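Local coordinates for protein NEQ263 (Nanoarchaeum equitans Kin4-M, PDB 5BN3) that forms part of the catalytic core of an unusual archaeal ATP synthase, as the NeqB subunit paired with NeqA, and probably binds adenine nucleotide, at residues E264-T269 and I274-M279; E352-A357 and K374-V379; M171-F176 and I187-A192; K5-A10 and S194-K199. All blocks are in the same frame, centred on the assembly; numbering follows the deposited sequence.

Contact 1: E264-T269 and I274-M279; sequences ERSGLT and ITLIPM
Gly-267 and Ile-274 face each other as an antiparallel hydrogen-bonded pair, their CA atoms 5.2 Å apart, and two bonds close the ring between them. Gly-267 N gives its hydrogen to Ile-274 O over 3.0 Å, nearly straight at 170°; in return Ile-274 N donates to Gly-267 O at 2.8 Å. Gly-267 has a positive phi of 128°, and the absence of a side chain leaves room beside Ser-266 O. Two residues earlier, Arg-265 centres an inverse gamma turn between helix 255-263 and the hairpin.

Side chains meet on the Ser-266 side of this pair. Ser-266 CB rests 3.7 Å from Ile-274 O and 3.9 Å from Leu-276 CB, while its OG is bonded back to Tyr-263 O. The ethyl branch of Ile-274, with CG1 anti to the carbonyl carbon (chi1 -64°), carries CD1 to 3.9 Å from Arg-265 O, a buried oxygen with no polar partner in the model. The Arg-265 guanidinium leads away to Ile-94 O and a salt bridge with Glu-211.

Strand 273-281 belongs to the central sheet beside strand 220-226, whose Val-223 touches both Ile-274 and Leu-276; helix 196-215 packs on Ile-274 through Ala-210, Ala-214 and Phe-215.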
loop_
_atom_site.group_PDB
_atom_site.type_symbol
_atom_site.label_atom_id
_atom_site.label_comp_id
_atom_site.label_asym_id
_atom_site.label_seq_id
_atom_site.Cartn_x
_atom_site.Cartn_y
_atom_site.Cartn_z
ATOM N N GLU B 264 -5.619 -24.204 -19.585
ATOM C CA GLU B 264 -6.786 -25.028 -19.911
ATOM C C GLU B 264 -6.645 -25.789 -21.226
ATOM O O GLU B 264 -7.517 -26.581 -21.589
ATOM C CB GLU B 264 -8.065 -24.181 -19.918
ATOM C CG GLU B 264 -8.520 -23.742 -18.531
ATOM C CD GLU B 264 -9.242 -24.841 -17.766
ATOM O OE1 GLU B 264 -8.992 -24.983 -16.550
ATOM O OE2 GLU B 264 -10.074 -25.551 -18.369
ATOM N N ARG B 265 -5.548 -25.551 -21.939
ATOM C CA ARG B 265 -5.234 -26.343 -23.125
ATOM C C ARG B 265 -4.488 -27.595 -22.684
ATOM O O ARG B 265 -3.342 -27.838 -23.071
ATOM C CB ARG B 265 -4.414 -25.530 -24.131
ATOM C CG ARG B 265 -5.188 -24.361 -24.737
ATOM C CD ARG B 265 -4.314 -23.511 -25.643
ATOM N NE ARG B 265 -4.099 -24.120 -26.955
ATOM C CZ ARG B 265 -3.343 -23.588 -27.912
ATOM N NH1 ARG B 265 -2.723 -22.436 -27.704
ATOM N NH2 ARG B 265 -3.204 -24.211 -29.072
ATOM N N SER B 266 -5.165 -28.382 -21.857
ATOM C CA SER B 266 -4.623 -29.599 -21.282
ATOM C C SER B 266 -5.810 -30.491 -20.986
ATOM O O SER B 266 -6.958 -30.071 -21.144
ATOM C CB SER B 266 -3.899 -29.280 -19.979
ATOM O OG SER B 266 -4.787 -28.667 -19.057
ATOM N N GLY B 267 -5.548 -31.715 -20.547
ATOM C CA GLY B 267 -6.635 -32.567 -20.119
ATOM C C GLY B 267 -6.679 -33.938 -20.753
ATOM O O GLY B 267 -5.736 -34.374 -21.423
ATOM N N LEU B 268 -7.798 -34.616 -20.535
ATOM C CA LEU B 268 -7.964 -35.988 -20.976
ATOM C C LEU B 268 -9.193 -36.118 -21.863
ATOM O O LEU B 268 -10.236 -35.516 -21.595
ATOM C CB LEU B 268 -8.090 -36.909 -19.760
ATOM C CG LEU B 268 -8.350 -38.396 -19.993
ATOM C CD1 LEU B 268 -7.149 -39.038 -20.645
ATOM C CD2 LEU B 268 -8.670 -39.083 -18.676
ATOM N N THR B 269 -9.054 -36.899 -22.928
ATOM C CA THR B 269 -10.167 -37.211 -23.813
ATOM C C THR B 269 -10.102 -38.710 -24.092
ATOM O O THR B 269 -9.198 -39.387 -23.604
ATOM C CB THR B 269 -10.092 -36.387 -25.119
ATOM O OG1 THR B 269 -11.383 -36.326 -25.737
ATOM C CG2 THR B 269 -9.092 -36.994 -26.089
ATOM N N ILE B 274 -3.129 -34.513 -22.498
ATOM C CA ILE B 274 -2.051 -33.566 -22.252
ATOM C C ILE B 274 -1.906 -33.357 -20.751
ATOM O O ILE B 274 -2.790 -32.783 -20.107
ATOM C CB ILE B 274 -2.316 -32.199 -22.915
ATOM C CG1 ILE B 274 -2.360 -32.337 -24.440
ATOM C CG2 ILE B 274 -1.241 -31.196 -22.518
ATOM C CD1 ILE B 274 -2.674 -31.039 -25.161
ATOM N N THR B 275 -0.802 -33.840 -20.191
ATOM C CA THR B 275 -0.478 -33.568 -18.795
ATOM C C THR B 275 0.421 -32.335 -18.751
ATOM O O THR B 275 1.473 -32.295 -19.395
ATOM C CB THR B 275 0.212 -34.769 -18.119
ATOM O OG1 THR B 275 -0.641 -35.918 -18.206
ATOM C CG2 THR B 275 0.492 -34.470 -16.656
ATOM N N LEU B 276 -0.001 -31.324 -17.999
ATOM C CA LEU B 276 0.657 -30.023 -18.040
ATOM C C LEU B 276 1.231 -29.629 -16.686
ATOM O O LEU B 276 0.525 -29.628 -15.679
ATOM C CB LEU B 276 -0.333 -28.960 -18.529
ATOM C CG LEU B 276 0.140 -27.509 -18.592
ATOM C CD1 LEU B 276 1.352 -27.397 -19.485
ATOM C CD2 LEU B 276 -0.973 -26.611 -19.103
ATOM N N ILE B 277 2.517 -29.297 -16.669
ATOM C CA ILE B 277 3.172 -28.846 -15.445
ATOM C C ILE B 277 3.823 -27.476 -15.650
ATOM O O ILE B 277 4.961 -27.382 -16.114
ATOM C CB ILE B 277 4.221 -29.866 -14.954
ATOM C CG1 ILE B 277 3.570 -31.239 -14.745
ATOM C CG2 ILE B 277 4.867 -29.394 -13.662
ATOM C CD1 ILE B 277 4.534 -32.321 -14.291
ATOM N N PRO B 278 3.085 -26.405 -15.323
ATOM C CA PRO B 278 3.640 -25.050 -15.384
ATOM C C PRO B 278 4.496 -24.804 -14.153
ATOM O O PRO B 278 4.103 -25.190 -13.054
ATOM C CB PRO B 278 2.396 -24.149 -15.326
ATOM C CG PRO B 278 1.207 -25.069 -15.495
ATOM C CD PRO B 278 1.656 -26.394 -14.972
ATOM N N MET B 279 5.652 -24.182 -14.328
ATOM C CA MET B 279 6.524 -23.888 -13.200
ATOM C C MET B 279 6.677 -22.385 -13.061
ATOM O O MET B 279 6.801 -21.672 -14.060
ATOM C CB MET B 279 7.894 -24.530 -13.405
ATOM C CG MET B 279 7.888 -26.049 -13.390
ATOM S SD MET B 279 9.493 -26.702 -13.873
ATOM C CE MET B 279 9.339 -26.665 -15.655
#

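Contact 2: E352-A357 and K374-V379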
loop_
_atom_site.group_PDB
_atom_site.type_symbol
_atom_site.label_atom_id
_atom_site.label_comp_id
_atom_site.label_asym_id
_atom_site.label_seq_id
_atom_site.Cartn_x
_atom_site.Cartn_y
_atom_site.Cartn_z
ATOM N N GLU B 352 1.894 -28.529 14.665
ATOM C CA GLU B 352 1.302 -27.749 15.746
ATOM C C GLU B 352 2.060 -28.014 17.040
ATOM O O GLU B 352 2.393 -27.087 17.777
ATOM C CB GLU B 352 -0.174 -28.113 15.926
ATOM C CG GLU B 352 -1.051 -27.842 14.710
ATOM C CD GLU B 352 -2.461 -28.378 14.885
ATOM O OE1 GLU B 352 -2.709 -29.087 15.885
ATOM O OE2 GLU B 352 -3.321 -28.092 14.024
ATOM N N ALA B 353 2.334 -29.287 17.305
ATOM C CA ALA B 353 3.104 -29.679 18.479
ATOM C C ALA B 353 4.517 -29.106 18.432
ATOM O O ALA B 353 5.119 -28.833 19.470
ATOM C CB ALA B 353 3.151 -31.188 18.593
ATOM N N ARG B 354 5.043 -28.935 17.224
ATOM C CA ARG B 354 6.363 -28.341 17.035
ATOM C C ARG B 354 6.357 -26.853 17.383
ATOM O O ARG B 354 7.307 -26.343 17.979
ATOM C CB ARG B 354 6.838 -28.547 15.593
ATOM C CG ARG B 354 8.209 -27.955 15.302
ATOM C CD ARG B 354 8.599 -28.119 13.839
ATOM N NE ARG B 354 8.867 -29.509 13.478
ATOM C CZ ARG B 354 9.127 -29.925 12.241
ATOM N NH1 ARG B 354 9.150 -29.059 11.238
ATOM N NH2 ARG B 354 9.361 -31.209 12.006
ATOM N N ASP B 355 5.282 -26.165 17.005
ATOM C CA ASP B 355 5.136 -24.736 17.281
ATOM C C ASP B 355 5.197 -24.427 18.777
ATOM O O ASP B 355 5.900 -23.506 19.197
ATOM C CB ASP B 355 3.824 -24.208 16.687
ATOM C CG ASP B 355 3.908 -23.984 15.185
ATOM O OD1 ASP B 355 4.980 -23.561 14.704
ATOM O OD2 ASP B 355 2.898 -24.222 14.490
ATOM N N ILE B 356 4.469 -25.203 19.576
ATOM C CA ILE B 356 4.431 -24.992 21.023
ATOM C C ILE B 356 5.689 -25.532 21.710
ATOM O O ILE B 356 5.973 -25.193 22.859
ATOM C CB ILE B 356 3.143 -25.583 21.665
ATOM C CG1 ILE B 356 3.402 -26.956 22.293
ATOM C CG2 ILE B 356 2.013 -25.648 20.646
ATOM C CD1 ILE B 356 3.350 -26.942 23.812
ATOM N N ALA B 357 6.443 -26.360 20.992
ATOM C CA ALA B 357 7.716 -26.874 21.490
ATOM C C ALA B 357 8.737 -25.750 21.630
ATOM O O ALA B 357 9.739 -25.891 22.333
ATOM C CB ALA B 357 8.246 -27.955 20.575
ATOM N N LYS B 374 7.477 -36.238 16.928
ATOM C CA LYS B 374 8.494 -37.122 16.373
ATOM C C LYS B 374 8.127 -37.558 14.957
ATOM O O LYS B 374 8.997 -37.694 14.097
ATOM C CB LYS B 374 8.667 -38.350 17.267
ATOM C CG LYS B 374 9.801 -39.271 16.852
ATOM C CD LYS B 374 9.745 -40.576 17.629
ATOM C CE LYS B 374 11.019 -41.385 17.453
ATOM N NZ LYS B 374 10.952 -42.682 18.185
ATOM N N PHE B 375 6.834 -37.778 14.726
ATOM C CA PHE B 375 6.333 -38.192 13.421
ATOM C C PHE B 375 6.692 -37.171 12.349
ATOM O O PHE B 375 7.186 -37.526 11.280
ATOM C CB PHE B 375 4.817 -38.390 13.475
ATOM C CG PHE B 375 4.207 -38.810 12.165
ATOM C CD1 PHE B 375 4.259 -40.132 11.755
ATOM C CD2 PHE B 375 3.574 -37.883 11.351
ATOM C CE1 PHE B 375 3.698 -40.523 10.549
ATOM C CE2 PHE B 375 3.012 -38.268 10.145
ATOM C CZ PHE B 375 3.072 -39.590 9.745
ATOM N N ALA B 376 6.443 -35.901 12.646
ATOM C CA ALA B 376 6.740 -34.822 11.713
ATOM C C ALA B 376 8.234 -34.721 11.427
ATOM O O ALA B 376 8.636 -34.407 10.306
ATOM C CB ALA B 376 6.210 -33.504 12.247
ATOM N N GLU B 377 9.054 -34.977 12.442
ATOM C CA GLU B 377 10.503 -34.959 12.275
ATOM C C GLU B 377 10.952 -36.075 11.335
ATOM O O GLU B 377 11.779 -35.858 10.448
ATOM C CB GLU B 377 11.203 -35.107 13.630
ATOM C CG GLU B 377 12.723 -35.078 13.542
ATOM C CD GLU B 377 13.399 -35.641 14.779
ATOM O OE1 GLU B 377 12.771 -35.643 15.860
ATOM O OE2 GLU B 377 14.561 -36.088 14.669
ATOM N N LEU B 378 10.396 -37.266 11.533
ATOM C CA LEU B 378 10.758 -38.435 10.732
ATOM C C LEU B 378 10.191 -38.379 9.312
ATOM O O LEU B 378 10.808 -38.887 8.375
ATOM C CB LEU B 378 10.302 -39.719 11.428
ATOM C CG LEU B 378 10.946 -40.081 12.769
ATOM C CD1 LEU B 378 10.196 -41.223 13.431
ATOM C CD2 LEU B 378 12.396 -40.461 12.571
ATOM N N VAL B 379 9.016 -37.776 9.158
ATOM C CA VAL B 379 8.425 -37.580 7.836
ATOM C C VAL B 379 9.375 -36.772 6.957
ATOM O O VAL B 379 9.623 -37.120 5.803
ATOM C CB VAL B 379 7.057 -36.866 7.932
ATOM C CG1 VAL B 379 6.694 -36.202 6.616
ATOM C CG2 VAL B 379 5.975 -37.849 8.337
#
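Arg-354 reaches from the last turns of helix 334-356 to Ala-376 on helix 367-384, joining two members of the helical C-terminal domain of V- and A-type ATP synthases. The backbones stay well apart, 8.4 Å between the CA atoms of Arg-354 and Ala-376, and the long arginine bridges the interval. CG stands anti to the backbone N (chi1 180°) and the chain runs out extended until chi3, where a bend of -69° sets the direction of the guanidinium.

The close part is small: NH2 lies against the backbone of Ala-376 and Glu-377, with the Ala-376 methyl CB beside it at 3.9 Å. Tyr-347 of helix 334-356 packs on Ala-376, and Leu-373 touches Arg-354, adding side-chain packing between the two helices.

On the more exposed side, at Glu-377, the fit is looser. Glu-377 turns its carboxylate away to a salt bridge with Lys-381, leaving OE1 6.8 Å from Arg-354 NH2. The arginine's ion pair is with Glu-380 instead, made by NH1. No hydrogen bond is formed between the two segments; NH2 lies 3.7 Å from Ala-376 O, obliquely to the guanidinium plane, whereas Glu-377 N sits at the guanidinium edge, 3.8 Å from NH2.

Contact 3: M171-F176 and I187-A192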
loop_
_atom_site.group_PDB
_atom_site.type_symbol
_atom_site.label_atom_id
_atom_site.label_comp_id
_atom_site.label_asym_id
_atom_site.label_seq_id
_atom_site.Cartn_x
_atom_site.Cartn_y
_atom_site.Cartn_z
ATOM N N MET B 171 20.260 -27.044 -18.788
ATOM C CA MET B 171 20.133 -28.067 -17.752
ATOM C C MET B 171 19.089 -29.104 -18.155
ATOM O O MET B 171 19.281 -30.304 -17.955
ATOM C CB MET B 171 19.749 -27.431 -16.413
ATOM C CG MET B 171 19.544 -28.428 -15.286
ATOM S SD MET B 171 18.722 -27.719 -13.844
ATOM C CE MET B 171 19.764 -26.299 -13.517
ATOM N N PHE B 172 17.988 -28.631 -18.732
ATOM C CA PHE B 172 16.933 -29.512 -19.225
ATOM C C PHE B 172 17.407 -30.328 -20.422
ATOM O O PHE B 172 17.287 -31.553 -20.432
ATOM C CB PHE B 172 15.700 -28.696 -19.622
ATOM C CG PHE B 172 14.825 -28.311 -18.464
ATOM C CD1 PHE B 172 15.138 -27.219 -17.669
ATOM C CD2 PHE B 172 13.679 -29.036 -18.179
ATOM C CE1 PHE B 172 14.327 -26.863 -16.606
ATOM C CE2 PHE B 172 12.864 -28.686 -17.117
ATOM C CZ PHE B 172 13.189 -27.598 -16.331
ATOM N N ILE B 173 17.926 -29.634 -21.433
ATOM C CA ILE B 173 18.416 -30.267 -22.657
ATOM C C ILE B 173 19.449 -31.357 -22.367
ATOM O O ILE B 173 19.367 -32.463 -22.907
ATOM C CB ILE B 173 19.024 -29.217 -23.620
ATOM C CG1 ILE B 173 17.930 -28.296 -24.169
ATOM C CG2 ILE B 173 19.758 -29.888 -24.769
ATOM C CD1 ILE B 173 18.454 -27.176 -25.052
ATOM N N ASP B 174 20.414 -31.042 -21.507
ATOM C CA ASP B 174 21.471 -31.990 -21.165
ATOM C C ASP B 174 20.955 -33.232 -20.432
ATOM O O ASP B 174 21.447 -34.335 -20.659
ATOM C CB ASP B 174 22.574 -31.299 -20.353
ATOM C CG ASP B 174 23.365 -30.291 -21.175
ATOM O OD1 ASP B 174 23.197 -30.258 -22.414
ATOM O OD2 ASP B 174 24.167 -29.540 -20.580
ATOM N N GLU B 175 19.967 -33.056 -19.559
ATOM C CA GLU B 175 19.372 -34.184 -18.840
ATOM C C GLU B 175 18.549 -35.062 -19.779
ATOM O O GLU B 175 18.575 -36.290 -19.676
ATOM C CB GLU B 175 18.509 -33.688 -17.671
ATOM C CG GLU B 175 17.759 -34.780 -16.909
ATOM C CD GLU B 175 18.615 -35.501 -15.875
ATOM O OE1 GLU B 175 19.856 -35.374 -15.924
ATOM O OE2 GLU B 175 18.041 -36.196 -15.009
ATOM N N PHE B 176 17.827 -34.431 -20.703
ATOM C CA PHE B 176 17.055 -35.167 -21.702
ATOM C C PHE B 176 17.980 -35.977 -22.608
ATOM O O PHE B 176 17.636 -37.079 -23.035
ATOM C CB PHE B 176 16.194 -34.212 -22.535
ATOM C CG PHE B 176 14.999 -33.672 -21.798
ATOM C CD1 PHE B 176 14.485 -34.342 -20.697
ATOM C CD2 PHE B 176 14.385 -32.497 -22.209
ATOM C CE1 PHE B 176 13.383 -33.849 -20.018
ATOM C CE2 PHE B 176 13.284 -31.998 -21.534
ATOM C CZ PHE B 176 12.781 -32.676 -20.437
ATOM N N ILE B 187 11.468 -29.128 -28.094
ATOM C CA ILE B 187 11.860 -28.054 -27.188
ATOM C C ILE B 187 11.696 -26.675 -27.826
ATOM O O ILE B 187 12.192 -26.424 -28.928
ATOM C CB ILE B 187 13.309 -28.255 -26.695
ATOM C CG1 ILE B 187 13.419 -29.582 -25.936
ATOM C CG2 ILE B 187 13.744 -27.108 -25.804
ATOM C CD1 ILE B 187 14.829 -29.946 -25.519
ATOM N N PHE B 188 10.989 -25.789 -27.130
ATOM C CA PHE B 188 10.751 -24.436 -27.624
ATOM C C PHE B 188 11.344 -23.420 -26.656
ATOM O O PHE B 188 11.010 -23.408 -25.469
ATOM C CB PHE B 188 9.252 -24.199 -27.822
ATOM C CG PHE B 188 8.626 -25.120 -28.833
ATOM C CD1 PHE B 188 8.120 -26.354 -28.452
ATOM C CD2 PHE B 188 8.553 -24.754 -30.169
ATOM C CE1 PHE B 188 7.550 -27.207 -29.385
ATOM C CE2 PHE B 188 7.983 -25.599 -31.107
ATOM C CZ PHE B 188 7.480 -26.828 -30.715
ATOM N N ILE B 189 12.232 -22.574 -27.168
ATOM C CA ILE B 189 13.004 -21.669 -26.324
ATOM C C ILE B 189 12.904 -20.215 -26.773
ATOM O O ILE B 189 13.220 -19.890 -27.916
ATOM C CB ILE B 189 14.497 -22.071 -26.316
ATOM C CG1 ILE B 189 14.665 -23.495 -25.778
ATOM C CG2 ILE B 189 15.318 -21.090 -25.490
ATOM C CD1 ILE B 189 16.047 -24.075 -25.994
ATOM N N SER B 190 12.458 -19.343 -25.873
ATOM C CA SER B 190 12.605 -17.904 -26.077
ATOM C C SER B 190 13.594 -17.377 -25.046
ATOM O O SER B 190 13.415 -17.589 -23.843
ATOM C CB SER B 190 11.261 -17.180 -25.960
ATOM O OG SER B 190 10.612 -17.477 -24.738
ATOM N N LYS B 191 14.644 -16.706 -25.513
ATOM C CA LYS B 191 15.692 -16.209 -24.622
ATOM C C LYS B 191 15.205 -15.066 -23.733
ATOM O O LYS B 191 14.220 -14.401 -24.048
ATOM C CB LYS B 191 16.922 -15.778 -25.428
ATOM C CG LYS B 191 17.525 -16.897 -26.267
ATOM C CD LYS B 191 18.745 -16.429 -27.045
ATOM C CE LYS B 191 19.261 -17.524 -27.967
ATOM N NZ LYS B 191 19.591 -18.773 -27.229
ATOM N N ALA B 192 15.906 -14.844 -22.624
ATOM C CA ALA B 192 15.519 -13.827 -21.647
ATOM C C ALA B 192 15.467 -12.414 -22.229
ATOM O O ALA B 192 14.669 -11.585 -21.783
ATOM C CB ALA B 192 16.449 -13.871 -20.447
#
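Ile-173, Phe-176, Ile-187 and Ile-189 make this contact by apolar packing of helix 166-178 on strand 185-190. The short helix and strand axes come within 11.1 Å and run nearly antiparallel, at 162°, a separation spanned by side chains from both elements.

Among the aliphatic contacts, Ile-173 supplies the helix side of two pairs. Its CG1 lies 3.8 Å from Ile-187 CD1, and one bond further out its CD1 lies 4.0 Å from Ile-189 CD1. The two strand residues are alternate positions on the sheet face turned to the helix, and Ile-173 meets both with successive atoms of its ethyl branch. That branch is extended, with CG1 anti to the carbonyl carbon (chi1 -68°) and chi2 near 180°, which brings its end nearer the strand although the CB itself does not head there.

The aromatic contact is by an edge. Ile-187 CD1 approaches Phe-176 near the plane of the ring, 4.2 Å from CD2, so the methyl does not lie over a face. The same methyl thus touches both Ile-173 and the edge of Phe-176, and Phe-176 also packs on Leu-145 of helix 140-151 and Ile-157 of strand 156-162.

Backbone bonds from Ile-187 to Gly-72 and Phe-74, and from Phe-188 to Phe-159 and Ala-161, hold the strand between two parallel neighbours. Strands 156-162 and 185-190 pair in parallel and are connected through helix 166-178, a beta-alpha-beta crossover, the repeating unit of the P-loop NTPase fold to which this nucleotide-binding domain belongs.

Contact 4: K5-A10 and S194-K199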
loop_
_atom_site.group_PDB
_atom_site.type_symbol
_atom_site.label_atom_id
_atom_site.label_comp_id
_atom_site.label_asym_id
_atom_site.label_seq_id
_atom_site.Cartn_x
_atom_site.Cartn_y
_atom_site.Cartn_z
ATOM N N LYS B 5 10.224 2.320 -32.105
ATOM C CA LYS B 5 10.993 2.196 -30.874
ATOM C C LYS B 5 10.914 0.744 -30.446
ATOM O O LYS B 5 9.996 0.360 -29.719
ATOM C CB LYS B 5 10.489 3.118 -29.762
ATOM C CG LYS B 5 11.379 3.052 -28.523
ATOM C CD LYS B 5 11.055 4.120 -27.500
ATOM C CE LYS B 5 12.009 4.019 -26.322
ATOM N NZ LYS B 5 11.992 2.666 -25.705
ATOM N N PRO B 6 11.878 -0.067 -30.914
ATOM C CA PRO B 6 11.896 -1.528 -30.768
ATOM C C PRO B 6 11.537 -1.982 -29.359
ATOM O O PRO B 6 12.006 -1.384 -28.388
ATOM C CB PRO B 6 13.348 -1.886 -31.087
ATOM C CG PRO B 6 13.782 -0.825 -32.038
ATOM C CD PRO B 6 13.097 0.434 -31.575
ATOM N N PRO B 7 10.714 -3.035 -29.245
ATOM C CA PRO B 7 10.200 -3.826 -30.369
ATOM C C PRO B 7 8.929 -3.257 -31.004
ATOM O O PRO B 7 8.275 -3.975 -31.761
ATOM C CB PRO B 7 9.874 -5.166 -29.708
ATOM C CG PRO B 7 9.444 -4.781 -28.329
ATOM C CD PRO B 7 10.272 -3.575 -27.947
ATOM N N LEU B 8 8.584 -2.004 -30.713
ATOM C CA LEU B 8 7.323 -1.444 -31.205
ATOM C C LEU B 8 7.467 -0.606 -32.477
ATOM O O LEU B 8 8.367 0.228 -32.589
ATOM C CB LEU B 8 6.640 -0.604 -30.120
ATOM C CG LEU B 8 5.254 -0.057 -30.475
ATOM C CD1 LEU B 8 4.259 -1.192 -30.617
ATOM C CD2 LEU B 8 4.766 0.952 -29.447
ATOM N N ILE B 9 6.573 -0.845 -33.434
ATOM C CA ILE B 9 6.435 0.031 -34.594
ATOM C C ILE B 9 4.992 0.511 -34.734
ATOM O O ILE B 9 4.048 -0.243 -34.488
ATOM C CB ILE B 9 6.911 -0.632 -35.915
ATOM C CG1 ILE B 9 6.067 -1.861 -36.260
ATOM C CG2 ILE B 9 8.380 -1.004 -35.830
ATOM C CD1 ILE B 9 6.426 -2.495 -37.599
ATOM N N ALA B 10 4.830 1.779 -35.101
ATOM C CA ALA B 10 3.515 2.321 -35.420
ATOM C C ALA B 10 3.444 2.482 -36.928
ATOM O O ALA B 10 4.362 3.031 -37.544
ATOM C CB ALA B 10 3.293 3.648 -34.733
ATOM N N SER B 194 14.764 -11.687 -25.413
ATOM C CA SER B 194 14.003 -11.713 -26.660
ATOM C C SER B 194 12.805 -10.765 -26.627
ATOM O O SER B 194 12.430 -10.255 -25.568
ATOM C CB SER B 194 13.541 -13.137 -26.977
ATOM O OG SER B 194 12.647 -13.619 -25.991
ATOM N N SER B 195 12.217 -10.522 -27.795
ATOM C CA SER B 195 11.009 -9.707 -27.899
ATOM C C SER B 195 9.890 -10.337 -27.076
ATOM O O SER B 195 9.789 -11.565 -27.002
ATOM C CB SER B 195 10.579 -9.589 -29.364
ATOM O OG SER B 195 9.329 -8.934 -29.483
ATOM N N PRO B 196 9.051 -9.500 -26.446
ATOM C CA PRO B 196 7.963 -10.041 -25.625
ATOM C C PRO B 196 6.970 -10.869 -26.437
ATOM O O PRO B 196 6.340 -11.760 -25.869
ATOM C CB PRO B 196 7.283 -8.786 -25.057
ATOM C CG PRO B 196 7.690 -7.677 -25.966
ATOM C CD PRO B 196 9.071 -8.028 -26.434
ATOM N N ILE B 197 6.833 -10.588 -27.730
ATOM C CA ILE B 197 5.935 -11.369 -28.579
ATOM C C ILE B 197 6.418 -12.819 -28.740
ATOM O O ILE B 197 5.606 -13.739 -28.821
ATOM C CB ILE B 197 5.704 -10.694 -29.962
ATOM C CG1 ILE B 197 4.538 -11.348 -30.705
ATOM C CG2 ILE B 197 6.956 -10.749 -30.820
ATOM C CD1 ILE B 197 3.189 -11.014 -30.126
ATOM N N GLU B 198 7.733 -13.028 -28.765
ATOM C CA GLU B 198 8.265 -14.386 -28.858
ATOM C C GLU B 198 8.029 -15.144 -27.555
ATOM O O GLU B 198 7.764 -16.349 -27.560
ATOM C CB GLU B 198 9.761 -14.384 -29.198
ATOM C CG GLU B 198 10.334 -15.795 -29.324
ATOM C CD GLU B 198 11.803 -15.834 -29.698
ATOM O OE1 GLU B 198 12.371 -14.782 -30.064
ATOM O OE2 GLU B 198 12.391 -16.935 -29.628
ATOM N N LYS B 199 8.126 -14.429 -26.439
ATOM C CA LYS B 199 7.934 -15.037 -25.128
ATOM C C LYS B 199 6.508 -15.546 -24.929
ATOM O O LYS B 199 6.307 -16.655 -24.440
ATOM C CB LYS B 199 8.311 -14.055 -24.012
ATOM C CG LYS B 199 9.812 -13.797 -23.879
ATOM C CD LYS B 199 10.132 -13.087 -22.564
ATOM C CE LYS B 199 11.619 -12.781 -22.430
ATOM N NZ LYS B 199 12.029 -11.572 -23.192
#
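Pro-7 and Pro-196 bring the N-terminal sheet against the start of helix 196-215, with the nearest backbone points, the CA atoms of Pro-7 and Ser-195, 6.4 Å apart. The peptide bond before Pro-7 is cis, part of a tight turn in which Lys-5 and Leu-8 exchange backbone hydrogen bonds, and the pyrrolidine ring projects from that turn toward the helix.

Followed outward from CB, the Pro-7 ring meets a different partner at successive atoms. CB lies 3.8 Å from Ser-195 OG, a van der Waals contact between carbon and hydroxyl oxygen. CG, the next atom, is 3.8 Å from Pro-196 CD and 4.1 Å from Pro-196 CG, so its contact is purely aliphatic and the two rings meet at an angle.

Ser-195 is the N-cap of the helix. Its OG, anti to the backbone N (chi1 173°), accepts a weak bond from Ile-197 N, 3.5 Å long, and is also hydrogen-bonded to Leu-43 O of strand 38-43, so one hydroxyl joins the helix start to the N-terminal sheet. Lys-199, in the first turn, sends NZ back to Ser-194 O, just ahead of the cap, at 2.7 Å and from above the carbonyl plane, and reaches Ala-192 O as well, tying the first turn back to the chain leading into it.

Arg-351 of the neighbouring V-type ATP synthase alpha chain packs on both prolines. The chemistry implies a mixed junction between domains: ring packing and a carbon-to-hydroxyl contact supply the direct contact, while a polar link runs from Ser-195 OG to Leu-43 O.

Overall arrangement
Along the chain, contact 4 opens first and encloses contact 3, since residues 171-192 fall between its two segments; contact 1 and then contact 2 follow. Contacts 1 and 3 lie in the nucleotide-binding domain and reach the same mixed sheet; their centres are 19 Å apart, and Met-279 CE touches Phe-172 CZ at 4.0 Å. Contact 3 also adjoins contact 4, because strand 185-190 leads into helix 196-215 and Ser-190 OG is 3.6 Å from Lys-199 CA. Contact 4 joins this domain to the N-terminal sheet. Contact 2 stands apart in the C-terminal helices, its centre about 52 Å from that of contact 4, across the chain's centre. Together the four sample three successive domains of the subunit.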